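Local coordinates for putative protein (Neisseria meningitidis, PDB 2O3G) that is of unknown function but forms the transporter-associated (CorC_HlyC) domain of a CBS-domain membrane protein of a family that may bind flavin adenine dinucleotide, at residues S18-G23 / I83-I88; L25-L30 / A43-V48; P32-P37 / H69-E74; Q57-V62 / V76-Q81. One frame throughout, in Å; residues are numbered along the deposited sequence.

Interaction 1. Residues S18-G23 / I83-I88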
loop_
_atom_site.group_PDB
_atom_site.type_symbol
_atom_site.label_atom_id
_atom_site.label_comp_id
_atom_site.label_asym_id
_atom_site.label_seq_id
_atom_site.Cartn_x
_atom_site.Cartn_y
_atom_site.Cartn_z
ATOM N N SER A 18 -7.660 14.038 -1.771
ATOM C CA SER A 18 -6.191 14.110 -1.346
ATOM C C SER A 18 -5.254 12.840 -1.069
ATOM O O SER A 18 -5.202 12.309 0.092
ATOM C CB SER A 18 -6.058 15.121 -0.149
ATOM O OG SER A 18 -6.610 14.635 1.075
ATOM N N LEU A 19 -4.475 12.439 -2.102
ATOM C CA LEU A 19 -3.346 11.454 -1.979
ATOM C C LEU A 19 -3.725 10.007 -1.717
ATOM O O LEU A 19 -3.458 9.433 -0.612
ATOM C CB LEU A 19 -2.445 11.848 -0.859
ATOM C CG LEU A 19 -1.624 13.035 -1.210
ATOM C CD1 LEU A 19 -1.258 13.452 0.213
ATOM C CD2 LEU A 19 -0.467 12.634 -2.118
ATOM N N THR A 20 -4.370 9.407 -2.699
ATOM C CA THR A 20 -4.878 8.088 -2.461
ATOM C C THR A 20 -4.745 7.317 -3.744
ATOM O O THR A 20 -4.834 7.860 -4.844
ATOM C CB THR A 20 -6.363 8.110 -1.999
ATOM O OG1 THR A 20 -7.099 8.820 -2.972
ATOM C CG2 THR A 20 -6.555 8.755 -0.632
ATOM N N VAL A 21 -4.521 6.033 -3.594
ATOM C CA VAL A 21 -4.367 5.193 -4.766
ATOM C C VAL A 21 -5.238 4.021 -4.520
ATOM O O VAL A 21 -5.651 3.693 -3.345
ATOM C CB VAL A 21 -2.933 4.660 -4.954
ATOM C CG1 VAL A 21 -2.031 5.747 -5.396
ATOM C CG2 VAL A 21 -2.467 4.056 -3.706
ATOM N N GLU A 22 -5.526 3.396 -5.649
ATOM C CA GLU A 22 -6.087 2.067 -5.591
ATOM C C GLU A 22 -5.147 0.966 -5.121
ATOM O O GLU A 22 -3.982 0.835 -5.569
ATOM C CB GLU A 22 -6.703 1.701 -6.898
ATOM C CG GLU A 22 -5.800 1.903 -8.074
ATOM C CD GLU A 22 -6.494 1.348 -9.362
ATOM O OE1 GLU A 22 -5.758 0.809 -10.302
ATOM O OE2 GLU A 22 -7.783 1.450 -9.368
ATOM N N GLY A 23 -5.694 0.205 -4.187
ATOM C CA GLY A 23 -5.174 -1.085 -3.764
ATOM C C GLY A 23 -4.385 -1.909 -4.774
ATOM O O GLY A 23 -3.514 -2.678 -4.389
ATOM N N ILE A 83 -9.049 -4.402 -1.270
ATOM C CA ILE A 83 -8.636 -3.092 -0.777
ATOM C C ILE A 83 -8.798 -2.197 -1.955
ATOM O O ILE A 83 -8.085 -2.282 -2.948
ATOM C CB ILE A 83 -7.187 -3.098 -0.357
ATOM C CG1 ILE A 83 -6.994 -3.961 0.881
ATOM C CG2 ILE A 83 -6.778 -1.767 0.087
ATOM C CD1 ILE A 83 -5.585 -4.557 0.957
ATOM N N GLU A 84 -9.771 -1.312 -1.857
ATOM C CA GLU A 84 -10.132 -0.507 -3.001
ATOM C C GLU A 84 -9.259 0.772 -3.146
ATOM O O GLU A 84 -8.752 1.087 -4.268
ATOM C CB GLU A 84 -11.658 -0.207 -2.925
ATOM C CG GLU A 84 -12.246 0.520 -4.173
ATOM C CD GLU A 84 -12.554 -0.445 -5.309
ATOM O OE1 GLU A 84 -13.639 -0.309 -5.979
ATOM O OE2 GLU A 84 -11.724 -1.369 -5.511
ATOM N N ARG A 85 -9.115 1.498 -2.014
ATOM C CA ARG A 85 -8.376 2.801 -1.937
ATOM C C ARG A 85 -7.469 2.849 -0.758
ATOM O O ARG A 85 -7.890 2.525 0.403
ATOM C CB ARG A 85 -9.323 3.995 -1.721
ATOM C CG ARG A 85 -10.021 4.409 -2.903
ATOM C CD ARG A 85 -9.625 5.754 -3.390
ATOM N NE ARG A 85 -9.574 5.560 -4.830
ATOM C CZ ARG A 85 -8.867 6.291 -5.676
ATOM N NH1 ARG A 85 -8.903 5.968 -6.965
ATOM N NH2 ARG A 85 -8.149 7.331 -5.249
ATOM N N VAL A 86 -6.252 3.309 -1.030
ATOM C CA VAL A 86 -5.361 3.563 0.088
ATOM C C VAL A 86 -4.832 4.999 0.104
ATOM O O VAL A 86 -4.663 5.659 -0.960
ATOM C CB VAL A 86 -4.315 2.402 0.298
ATOM C CG1 VAL A 86 -4.291 1.516 -0.875
ATOM C CG2 VAL A 86 -2.932 2.928 0.582
ATOM N N LYS A 87 -4.685 5.512 1.316
ATOM C CA LYS A 87 -4.220 6.903 1.551
ATOM C C LYS A 87 -2.734 6.859 1.942
ATOM O O LYS A 87 -2.379 6.237 2.955
ATOM C CB LYS A 87 -5.018 7.559 2.717
ATOM C CG LYS A 87 -4.757 9.101 2.925
ATOM C CD LYS A 87 -5.242 9.747 4.256
ATOM C CE LYS A 87 -5.443 11.311 4.059
ATOM N NZ LYS A 87 -5.791 11.864 2.580
ATOM N N ILE A 88 -1.883 7.482 1.119
ATOM C CA ILE A 88 -0.472 7.574 1.423
ATOM C C ILE A 88 -0.173 8.876 2.196
ATOM O O ILE A 88 -0.393 10.037 1.638
ATOM C CB ILE A 88 0.388 7.753 0.206
ATOM C CG1 ILE A 88 0.041 6.929 -1.036
ATOM C CG2 ILE A 88 1.678 7.342 0.597
ATOM C CD1 ILE A 88 0.083 5.469 -0.910
#
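One face of the Arg85 guanidinium looks onto Glu22 N and the carbonyl carbon of Val21, while Thr20 OG1 sits at its edge, only 5° out of plane. There Arg85 NH2 donates to Thr20 OG1 at 2.9 Å. Bends at chi2 and chi3 fold the Arg85 chain back, and chi1 55° sets the Thr20 hydroxyl between N and C to receive it. On the side of the sheet that carries Thr20 and Arg85, Lys87 stays extended until chi4, and its NZ reaches back to Ser18 OG in a weak bond. The side with Val21 and Val86 is apolar: Val21 CG2 meets Ile88 CD1 at 4.0 Å and Val86 CG1 at 4.2 Å, and Val48 of helix 48-56 packs against Val21 and Val86. Along the backbone, Val21 and Val86 exchange two hydrogen bonds, and Ile88 N binds Leu19 O at 3.0 Å. Strand 20-22 is thus an antiparallel edge strand of a four-stranded sheet; its neighbour 82-90 carries a classic beta bulge, Glu84 and Arg85 both facing Glu77 of strand 71-79.

Interaction 2. Residues L25-L30 / A43-V48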
loop_
_atom_site.group_PDB
_atom_site.type_symbol
_atom_site.label_atom_id
_atom_site.label_comp_id
_atom_site.label_asym_id
_atom_site.label_seq_id
_atom_site.Cartn_x
_atom_site.Cartn_y
_atom_site.Cartn_z
ATOM N N LEU A 25 -2.871 -0.701 -7.425
ATOM C CA LEU A 25 -1.748 -0.067 -8.156
ATOM C C LEU A 25 -0.544 -1.009 -7.945
ATOM O O LEU A 25 -0.345 -1.631 -6.842
ATOM C CB LEU A 25 -1.425 1.273 -7.523
ATOM C CG LEU A 25 -1.096 2.347 -8.527
ATOM C CD1 LEU A 25 -0.018 3.137 -7.877
ATOM C CD2 LEU A 25 -0.753 1.982 -9.986
ATOM N N GLU A 26 0.219 -1.130 -9.002
ATOM C CA GLU A 26 1.443 -1.918 -8.971
ATOM C C GLU A 26 2.571 -1.124 -8.349
ATOM O O GLU A 26 2.896 -0.026 -8.804
ATOM C CB GLU A 26 1.831 -2.314 -10.412
ATOM C CG GLU A 26 0.893 -3.415 -10.932
ATOM C CD GLU A 26 1.160 -3.895 -12.318
ATOM O OE1 GLU A 26 1.843 -3.220 -13.122
ATOM O OE2 GLU A 26 0.641 -4.998 -12.640
ATOM N N TYR A 27 3.160 -1.713 -7.335
ATOM C CA TYR A 27 4.399 -1.221 -6.773
ATOM C C TYR A 27 5.356 -0.739 -7.789
ATOM O O TYR A 27 5.963 0.318 -7.640
ATOM C CB TYR A 27 5.078 -2.256 -5.996
ATOM C CG TYR A 27 6.190 -1.710 -5.169
ATOM C CD1 TYR A 27 5.996 -1.392 -3.853
ATOM C CD2 TYR A 27 7.427 -1.554 -5.694
ATOM C CE1 TYR A 27 7.014 -0.877 -3.062
ATOM C CE2 TYR A 27 8.488 -1.065 -4.923
ATOM C CZ TYR A 27 8.253 -0.727 -3.596
ATOM O OH TYR A 27 9.304 -0.260 -2.836
ATOM N N VAL A 28 5.399 -1.420 -8.895
ATOM C CA VAL A 28 6.344 -1.042 -9.903
ATOM C C VAL A 28 5.956 0.255 -10.507
ATOM O O VAL A 28 6.735 0.921 -11.162
ATOM C CB VAL A 28 6.439 -2.222 -10.896
ATOM C CG1 VAL A 28 6.678 -1.789 -12.330
ATOM C CG2 VAL A 28 7.559 -3.067 -10.418
ATOM N N GLU A 29 4.702 0.616 -10.337
ATOM C CA GLU A 29 4.197 1.842 -10.973
ATOM C C GLU A 29 4.232 3.056 -10.001
ATOM O O GLU A 29 4.660 4.113 -10.394
ATOM C CB GLU A 29 2.799 1.594 -11.547
ATOM C CG GLU A 29 2.782 0.902 -13.012
ATOM C CD GLU A 29 3.488 1.704 -14.172
ATOM O OE1 GLU A 29 3.346 2.974 -14.201
ATOM O OE2 GLU A 29 4.179 1.055 -15.060
ATOM N N LEU A 30 3.777 2.861 -8.760
ATOM C CA LEU A 30 3.863 3.805 -7.673
ATOM C C LEU A 30 5.323 4.155 -7.324
ATOM O O LEU A 30 5.690 5.331 -7.313
ATOM C CB LEU A 30 3.278 3.166 -6.439
ATOM C CG LEU A 30 2.556 4.064 -5.426
ATOM C CD1 LEU A 30 2.859 3.589 -4.055
ATOM C CD2 LEU A 30 2.859 5.585 -5.626
ATOM N N ALA A 43 10.212 -11.102 -4.513
ATOM C CA ALA A 43 9.109 -10.149 -4.261
ATOM C C ALA A 43 7.919 -10.684 -3.474
ATOM O O ALA A 43 7.182 -11.535 -3.968
ATOM C CB ALA A 43 8.618 -9.655 -5.647
ATOM N N ASP A 44 7.645 -10.201 -2.289
ATOM C CA ASP A 44 6.367 -10.649 -1.729
ATOM C C ASP A 44 5.016 -9.983 -2.059
ATOM O O ASP A 44 4.003 -10.359 -1.423
ATOM C CB ASP A 44 6.466 -10.602 -0.267
ATOM C CG ASP A 44 7.566 -11.417 0.210
ATOM O OD1 ASP A 44 7.464 -12.648 -0.066
ATOM O OD2 ASP A 44 8.506 -10.828 0.817
ATOM N N PHE A 45 4.966 -9.003 -2.969
ATOM C CA PHE A 45 3.714 -8.330 -3.280
ATOM C C PHE A 45 3.870 -7.610 -4.597
ATOM O O PHE A 45 4.954 -7.458 -5.055
ATOM C CB PHE A 45 3.249 -7.422 -2.129
ATOM C CG PHE A 45 4.277 -6.368 -1.678
ATOM C CD1 PHE A 45 4.498 -5.205 -2.448
ATOM C CD2 PHE A 45 4.999 -6.540 -0.490
ATOM C CE1 PHE A 45 5.408 -4.264 -2.067
ATOM C CE2 PHE A 45 5.928 -5.592 -0.111
ATOM C CZ PHE A 45 6.154 -4.443 -0.919
ATOM N N HIS A 46 2.820 -7.233 -5.281
ATOM C CA HIS A 46 3.108 -6.489 -6.489
ATOM C C HIS A 46 2.375 -5.199 -6.512
ATOM O O HIS A 46 2.522 -4.448 -7.485
ATOM C CB HIS A 46 2.740 -7.271 -7.734
ATOM C CG HIS A 46 3.404 -8.592 -7.781
ATOM N ND1 HIS A 46 2.958 -9.668 -7.034
ATOM C CD2 HIS A 46 4.538 -8.995 -8.405
ATOM C CE1 HIS A 46 3.773 -10.688 -7.228
ATOM N NE2 HIS A 46 4.741 -10.305 -8.049
ATOM N N THR A 47 1.578 -4.970 -5.460
ATOM C CA THR A 47 0.613 -3.871 -5.419
ATOM C C THR A 47 0.548 -3.196 -4.050
ATOM O O THR A 47 0.930 -3.821 -2.956
ATOM C CB THR A 47 -0.870 -4.381 -5.741
ATOM O OG1 THR A 47 -1.364 -5.223 -4.664
ATOM C CG2 THR A 47 -0.912 -5.097 -7.067
ATOM N N VAL A 48 0.007 -1.959 -4.086
ATOM C CA VAL A 48 -0.163 -1.206 -2.847
ATOM C C VAL A 48 -0.909 -2.065 -1.862
ATOM O O VAL A 48 -0.495 -2.274 -0.699
ATOM C CB VAL A 48 -0.835 0.158 -3.112
ATOM C CG1 VAL A 48 -0.907 0.973 -1.854
ATOM C CG2 VAL A 48 -0.094 0.869 -4.201
HETATM O O HOH W 1 4.593 -4.401 -9.119
#
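Tyr27 CG stands anti to its backbone N (chi1 -168°), whereas Phe45 CG takes the crowded position between N and carbonyl carbon (chi1 55°); together these torsions bring the two rings into an offset edge-to-face pair. The pair lies beside two helix starts, with Glu26 at the N-cap position of helix 27-30 and Thr47 at that of helix 48-56. The planes are 61° apart, the edge of Phe45 is turned to the face of Tyr27, and Phe45 CE1 approaches Tyr27 CD1 to 3.4 Å. Tyr27 OH is held further on by Pro37 O. Thr47 OG1, also placed between N and carbonyl carbon, caps Gly50 N. Glu26 and Thr47 form a single backbone bridge, flanked by two hydrogen bonds: Val48 N gives to Leu25 O at 2.8 Å, and Tyr27 N approaches His46 O from above the carbonyl plane. Beside the bridge, Val48 CG2 packs on Leu25 CB at 3.6 Å and is met by Leu30 CD1 at 4.0 Å. The His46 carbonyl is gripped a second time, for a water accepts from Val28 N and donates to His46 O at 2.6 Å.

Interaction 3. Residues P32-P37 / H69-E74. With EDO (1,2-ethanediol), chain C.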
loop_
_atom_site.group_PDB
_atom_site.type_symbol
_atom_site.label_atom_id
_atom_site.label_comp_id
_atom_site.label_asym_id
_atom_site.label_seq_id
_atom_site.Cartn_x
_atom_site.Cartn_y
_atom_site.Cartn_z
ATOM N N PRO A 32 8.519 4.159 -8.462
ATOM C CA PRO A 32 9.387 5.117 -9.103
ATOM C C PRO A 32 8.854 6.483 -8.933
ATOM O O PRO A 32 9.510 7.443 -9.132
ATOM C CB PRO A 32 9.215 4.820 -10.558
ATOM C CG PRO A 32 8.549 3.524 -10.651
ATOM C CD PRO A 32 7.881 3.219 -9.392
ATOM N N GLN A 33 7.611 6.634 -8.622
ATOM C CA GLN A 33 7.150 7.995 -8.468
ATOM C C GLN A 33 7.386 8.470 -7.025
ATOM O O GLN A 33 7.504 9.631 -6.820
ATOM C CB GLN A 33 5.631 8.057 -8.731
ATOM C CG GLN A 33 5.098 8.156 -10.190
ATOM C CD GLN A 33 3.521 8.050 -10.177
ATOM O OE1 GLN A 33 2.792 9.078 -10.179
ATOM N NE2 GLN A 33 3.013 6.813 -10.067
ATOM N N LEU A 34 7.282 7.639 -6.008
ATOM C CA LEU A 34 7.571 8.150 -4.701
ATOM C C LEU A 34 9.070 7.890 -4.296
ATOM O O LEU A 34 9.425 7.780 -3.113
ATOM C CB LEU A 34 6.631 7.466 -3.751
ATOM C CG LEU A 34 5.328 8.223 -3.538
ATOM C CD1 LEU A 34 4.902 8.899 -4.865
ATOM C CD2 LEU A 34 4.270 7.367 -2.816
ATOM N N ASN A 35 9.957 7.703 -5.258
ATOM C CA ASN A 35 11.218 6.997 -4.953
ATOM C C ASN A 35 11.177 5.929 -3.929
ATOM O O ASN A 35 12.046 5.910 -3.074
ATOM C CB ASN A 35 12.272 8.000 -4.544
ATOM C CG ASN A 35 12.641 8.829 -5.710
ATOM O OD1 ASN A 35 12.416 8.373 -6.838
ATOM N ND2 ASN A 35 13.134 10.058 -5.506
ATOM N N LEU A 36 10.188 5.065 -3.934
ATOM C CA LEU A 36 10.265 3.926 -3.001
ATOM C C LEU A 36 11.391 2.986 -3.354
ATOM O O LEU A 36 11.832 2.902 -4.493
ATOM C CB LEU A 36 8.996 3.118 -3.001
ATOM C CG LEU A 36 7.858 3.937 -2.469
ATOM C CD1 LEU A 36 6.515 3.285 -2.701
ATOM C CD2 LEU A 36 8.162 4.046 -1.027
ATOM N N PRO A 37 11.845 2.211 -2.384
ATOM C CA PRO A 37 13.007 1.487 -2.785
ATOM C C PRO A 37 12.692 0.199 -3.730
ATOM O O PRO A 37 11.701 -0.501 -3.585
ATOM C CB PRO A 37 13.563 1.077 -1.441
ATOM C CG PRO A 37 12.396 0.701 -0.681
ATOM C CD PRO A 37 11.393 1.806 -1.051
ATOM N N HIS A 69 9.223 2.072 4.663
ATOM C CA HIS A 69 10.206 2.975 4.148
ATOM C C HIS A 69 9.837 4.441 4.187
ATOM O O HIS A 69 10.048 5.156 3.192
ATOM C CB HIS A 69 10.599 2.647 2.728
ATOM C CG HIS A 69 11.574 1.527 2.636
ATOM N ND1 HIS A 69 11.212 0.202 2.880
ATOM C CD2 HIS A 69 12.904 1.523 2.388
ATOM C CE1 HIS A 69 12.263 -0.581 2.748
ATOM N NE2 HIS A 69 13.297 0.193 2.429
ATOM N N GLY A 70 9.342 4.905 5.340
ATOM C CA GLY A 70 9.117 6.323 5.515
ATOM C C GLY A 70 7.728 6.806 5.101
ATOM O O GLY A 70 7.489 7.995 5.101
ATOM N N TRP A 71 6.849 5.898 4.693
ATOM C CA TRP A 71 5.508 6.251 4.319
ATOM C C TRP A 71 4.512 5.358 5.060
ATOM O O TRP A 71 4.891 4.301 5.575
ATOM C CB TRP A 71 5.325 6.045 2.874
ATOM C CG TRP A 71 6.240 6.742 2.016
ATOM C CD1 TRP A 71 7.461 6.374 1.711
ATOM C CD2 TRP A 71 5.954 7.903 1.214
ATOM N NE1 TRP A 71 8.032 7.262 0.783
ATOM C CE2 TRP A 71 7.114 8.210 0.486
ATOM C CE3 TRP A 71 4.865 8.771 1.129
ATOM C CZ2 TRP A 71 7.205 9.287 -0.359
ATOM C CZ3 TRP A 71 4.941 9.852 0.247
ATOM C CH2 TRP A 71 6.106 10.103 -0.483
ATOM N N ARG A 72 3.261 5.809 5.134
ATOM C CA ARG A 72 2.128 5.093 5.758
ATOM C C ARG A 72 1.089 4.783 4.701
ATOM O O ARG A 72 0.845 5.573 3.775
ATOM C CB ARG A 72 1.492 5.997 6.751
ATOM C CG ARG A 72 0.364 5.402 7.449
ATOM C CD ARG A 72 0.199 6.103 8.759
ATOM N NE ARG A 72 0.986 5.418 9.752
ATOM C CZ ARG A 72 1.050 5.726 11.050
ATOM N NH1 ARG A 72 0.330 6.713 11.570
ATOM N NH2 ARG A 72 1.845 5.014 11.830
ATOM N N PHE A 73 0.497 3.609 4.789
ATOM C CA PHE A 73 -0.437 3.190 3.747
ATOM C C PHE A 73 -1.644 2.790 4.461
ATOM O O PHE A 73 -1.559 1.977 5.370
ATOM C CB PHE A 73 0.143 2.027 3.036
ATOM C CG PHE A 73 1.289 2.407 2.156
ATOM C CD1 PHE A 73 1.080 2.728 0.861
ATOM C CD2 PHE A 73 2.580 2.453 2.656
ATOM C CE1 PHE A 73 2.178 3.042 0.034
ATOM C CE2 PHE A 73 3.634 2.750 1.823
ATOM C CZ PHE A 73 3.424 3.057 0.513
ATOM N N GLU A 74 -2.766 3.420 4.146
ATOM C CA GLU A 74 -3.939 3.206 5.002
ATOM C C GLU A 74 -5.130 2.861 4.190
ATOM O O GLU A 74 -5.423 3.503 3.184
ATOM C CB GLU A 74 -4.252 4.454 5.800
ATOM C CG GLU A 74 -5.414 4.285 6.785
ATOM C CD GLU A 74 -5.795 5.586 7.497
ATOM O OE1 GLU A 74 -5.264 6.682 7.141
ATOM O OE2 GLU A 74 -6.624 5.519 8.429
HETATM C C1 EDO C . 10.487 -0.714 7.296
HETATM O O1 EDO C . 9.941 0.405 6.577
HETATM C C2 EDO C . 10.721 -1.811 6.257
HETATM O O2 EDO C . 9.659 -2.744 6.425
HETATM O O HOH W 2 10.370 7.733 -0.822
#
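The well-packed part of this contact is the Trp71 indole, pressed by two leucines of loop 32-37. Leu34 comes over one face, its CD2 4.0 Å from the centroid of the Trp71 six-membered ring and nearly on the ring normal, a CH-pi contact, while Leu34 CG touches Trp71 CH2. Leu36, with CG anti to its carbonyl carbon, brings CD2 obliquely to 3.7 Å from Trp71 CD1 at the pyrrole end. A water in the indole plane ties the groups together: it accepts from Trp71 NE1 at 2.9 Å and donates to Leu34 O, so the indole N-H is satisfied. Leu36 CD1 only grazes the edge of the buried Phe73, 4.5 Å from Phe73 CZ; that ring is packed mainly by helix 48-56 and strand 82-90. On the exposed side a second CH-pi contact puts Pro37 CG over the His69 imidazole, 3.3 Å from its centroid, at a turn where His69 N donates to O1 of an ethanediol at 2.6 Å. Trp71 also makes a cation-pi contact with Lys90. This is loop-on-sheet packing: the loop between helices 27-30 and 48-56 lies on the start of strand 71-79, beside the helix-covered side of the antiparallel sheet.

Interaction 4. Residues Q57-V62 / V76-Q81; sequences QTIPDV and VEKEGQ. With EDO (1,2-ethanediol), chain B.
Loop 57-62 runs roughly opposite in sense to strand 76-79 and diverges from it, the CA atoms of Val62 and Val76 lying 5.2 Å apart but those of Ile59 and Gln81 8.3 Å. Side chains bridge the widening gap. Lys78 and Val62 carry the contact. In Lys78, CG is anti to the carbonyl carbon (chi1 -58°), and bends at chi2, chi3 and chi4 curl the chain so that NZ arrives above the plane of the Pro60 carbonyl, donating to Pro60 O at 2.8 Å. Lys78 CD also rests near that oxygen. The ammonium lies 4.6 Å from Asp61 OD1, measured at Lys78 NZ, too far for a contact but close enough that the opposite charge may help to hold it. Val62 and Lys78 lie alongside, pointing opposite ways, with Val62 CG2 3.6 Å from Lys78 CG, while the other methyl, Val62 CG1, lies against Val76 O. At the open end Ile59 stands roughly perpendicular to both Lys78 and Gln81; Ile59 CG2 touches Gln81 OE1 at 3.5 Å. Gln81 N makes a weak bond to an ethanediol on the surface. Pro60 itself packs on Ile83 and Val75. The loop between helix 48-56 and strand 65-68 thus packs along the distal end of the beta-hairpin formed by strands 71-79 and 82-90, with a classic bulge where Val76 and Glu77 both face Arg85.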
loop_
_atom_site.group_PDB
_atom_site.type_symbol
_atom_site.label_atom_id
_atom_site.label_comp_id
_atom_site.label_asym_id
_atom_site.label_seq_id
_atom_site.Cartn_x
_atom_site.Cartn_y
_atom_site.Cartn_z
ATOM N N GLN A 57 0.305 -8.793 7.753
ATOM C CA GLN A 57 0.134 -10.231 7.816
ATOM C C GLN A 57 -1.303 -10.498 8.184
ATOM O O GLN A 57 -1.573 -11.424 8.905
ATOM C CB GLN A 57 1.046 -10.878 8.877
ATOM C CG GLN A 57 2.538 -10.718 8.643
ATOM C CD GLN A 57 3.023 -11.572 7.486
ATOM O OE1 GLN A 57 3.031 -12.797 7.569
ATOM N NE2 GLN A 57 3.434 -10.933 6.408
ATOM N N THR A 58 -2.246 -9.687 7.737
ATOM C CA THR A 58 -3.631 -10.062 8.002
ATOM C C THR A 58 -4.595 -9.324 7.092
ATOM O O THR A 58 -4.118 -8.528 6.303
ATOM C CB THR A 58 -3.989 -9.891 9.454
ATOM O OG1 THR A 58 -5.402 -9.899 9.520
ATOM C CG2 THR A 58 -3.461 -8.578 10.041
ATOM N N ILE A 59 -5.911 -9.590 7.123
ATOM C CA ILE A 59 -6.791 -8.878 6.192
ATOM C C ILE A 59 -7.028 -7.531 6.803
ATOM O O ILE A 59 -7.573 -7.465 7.897
ATOM C CB ILE A 59 -8.160 -9.497 5.963
ATOM C CG1 ILE A 59 -8.070 -11.023 5.986
ATOM C CG2 ILE A 59 -8.736 -9.035 4.562
ATOM C CD1 ILE A 59 -7.287 -11.640 4.803
ATOM N N PRO A 60 -6.566 -6.455 6.125
ATOM C CA PRO A 60 -6.701 -5.158 6.720
ATOM C C PRO A 60 -8.139 -4.642 6.678
ATOM O O PRO A 60 -8.764 -4.652 5.651
ATOM C CB PRO A 60 -5.772 -4.314 5.855
ATOM C CG PRO A 60 -5.815 -4.941 4.545
ATOM C CD PRO A 60 -5.849 -6.392 4.836
ATOM N N ASP A 61 -8.657 -4.179 7.801
ATOM C CA ASP A 61 -9.896 -3.408 7.774
ATOM C C ASP A 61 -9.677 -2.016 7.267
ATOM O O ASP A 61 -8.557 -1.544 7.175
ATOM C CB ASP A 61 -10.403 -3.238 9.187
ATOM C CG ASP A 61 -10.881 -4.526 9.755
ATOM O OD1 ASP A 61 -11.565 -5.233 8.957
ATOM O OD2 ASP A 61 -10.556 -4.846 10.949
ATOM N N VAL A 62 -10.764 -1.311 7.020
ATOM C CA VAL A 62 -10.670 0.104 6.777
ATOM C C VAL A 62 -9.973 0.760 7.977
ATOM O O VAL A 62 -10.140 0.330 9.144
ATOM C CB VAL A 62 -12.022 0.690 6.509
ATOM C CG1 VAL A 62 -11.896 2.185 6.494
ATOM C CG2 VAL A 62 -12.550 0.154 5.166
ATOM N N VAL A 76 -8.607 2.917 3.096
ATOM C CA VAL A 76 -9.672 3.840 3.357
ATOM C C VAL A 76 -11.014 3.310 2.879
ATOM O O VAL A 76 -12.029 3.417 3.603
ATOM C CB VAL A 76 -9.419 5.320 2.861
ATOM C CG1 VAL A 76 -8.328 5.921 3.669
ATOM C CG2 VAL A 76 -9.183 5.415 1.367
ATOM N N GLU A 77 -11.007 2.737 1.677
ATOM C CA GLU A 77 -12.132 1.980 1.192
ATOM C C GLU A 77 -11.786 0.484 0.868
ATOM O O GLU A 77 -10.851 0.173 0.119
ATOM C CB GLU A 77 -12.647 2.726 -0.010
ATOM C CG GLU A 77 -14.047 2.511 -0.356
ATOM C CD GLU A 77 -14.218 2.875 -1.794
ATOM O OE1 GLU A 77 -13.430 3.744 -2.260
ATOM O OE2 GLU A 77 -15.103 2.288 -2.471
ATOM N N LYS A 78 -12.544 -0.431 1.475
ATOM C CA LYS A 78 -12.663 -1.815 1.008
ATOM C C LYS A 78 -13.923 -1.925 0.165
ATOM O O LYS A 78 -15.021 -1.504 0.610
ATOM C CB LYS A 78 -12.818 -2.743 2.185
ATOM C CG LYS A 78 -11.709 -2.676 3.159
ATOM C CD LYS A 78 -10.930 -3.938 3.107
ATOM C CE LYS A 78 -11.799 -5.079 3.538
ATOM N NZ LYS A 78 -10.987 -5.910 4.413
ATOM N N GLU A 79 -13.769 -2.456 -1.051
ATOM C CA GLU A 79 -14.884 -3.037 -1.826
ATOM C C GLU A 79 -14.905 -4.551 -1.620
ATOM O O GLU A 79 -14.176 -5.321 -2.278
ATOM C CB GLU A 79 -14.775 -2.737 -3.312
ATOM C CG GLU A 79 -15.926 -3.350 -4.108
ATOM C CD GLU A 79 -17.225 -2.497 -4.070
ATOM O OE1 GLU A 79 -18.108 -2.788 -4.942
ATOM O OE2 GLU A 79 -17.341 -1.544 -3.204
ATOM N N GLY A 80 -15.740 -4.967 -0.686
ATOM C CA GLY A 80 -15.851 -6.359 -0.430
ATOM C C GLY A 80 -14.607 -6.794 0.282
ATOM O O GLY A 80 -14.320 -6.412 1.437
ATOM N N GLN A 81 -13.847 -7.638 -0.365
ATOM C CA GLN A 81 -12.702 -8.142 0.360
ATOM C C GLN A 81 -11.464 -7.569 -0.315
ATOM O O GLN A 81 -10.380 -7.865 0.090
ATOM C CB GLN A 81 -12.741 -9.674 0.436
ATOM C CG GLN A 81 -11.939 -10.261 1.557
ATOM C CD GLN A 81 -12.622 -10.277 2.878
ATOM O OE1 GLN A 81 -11.969 -10.128 3.932
ATOM N NE2 GLN A 81 -13.948 -10.475 2.862
HETATM C C1 EDO B . -13.265 -10.571 -3.509
HETATM O O1 EDO B . -13.738 -9.956 -2.303
HETATM C C2 EDO B . -12.096 -9.663 -4.011
HETATM O O2 EDO B . -12.343 -9.027 -5.314
#

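Interactions 1, 3 and 4 share one antiparallel sheet, since strand 82-90 of interaction 1 pairs with strand 71-79, whose start serves interaction 3 and whose end serves interaction 4. The latter two lie on opposite sides of the chain's centre, about 19 Å apart between centres. Interaction 1 sits between them, joined to interaction 3 by Ile88 CD1 against Phe73 CE1 (3.3 Å) and to interaction 4 by Ile83 CD1 against Pro60 CG (3.6 Å). Interaction 2 reaches the core through Val48, whose CG1 meets Val86 CG1 at 3.6 Å and Phe73 CD1 at 3.8 Å. Interactions 2 and 4 do not touch. The bound ethanediols, probably from crystallisation, mark no known cofactor site.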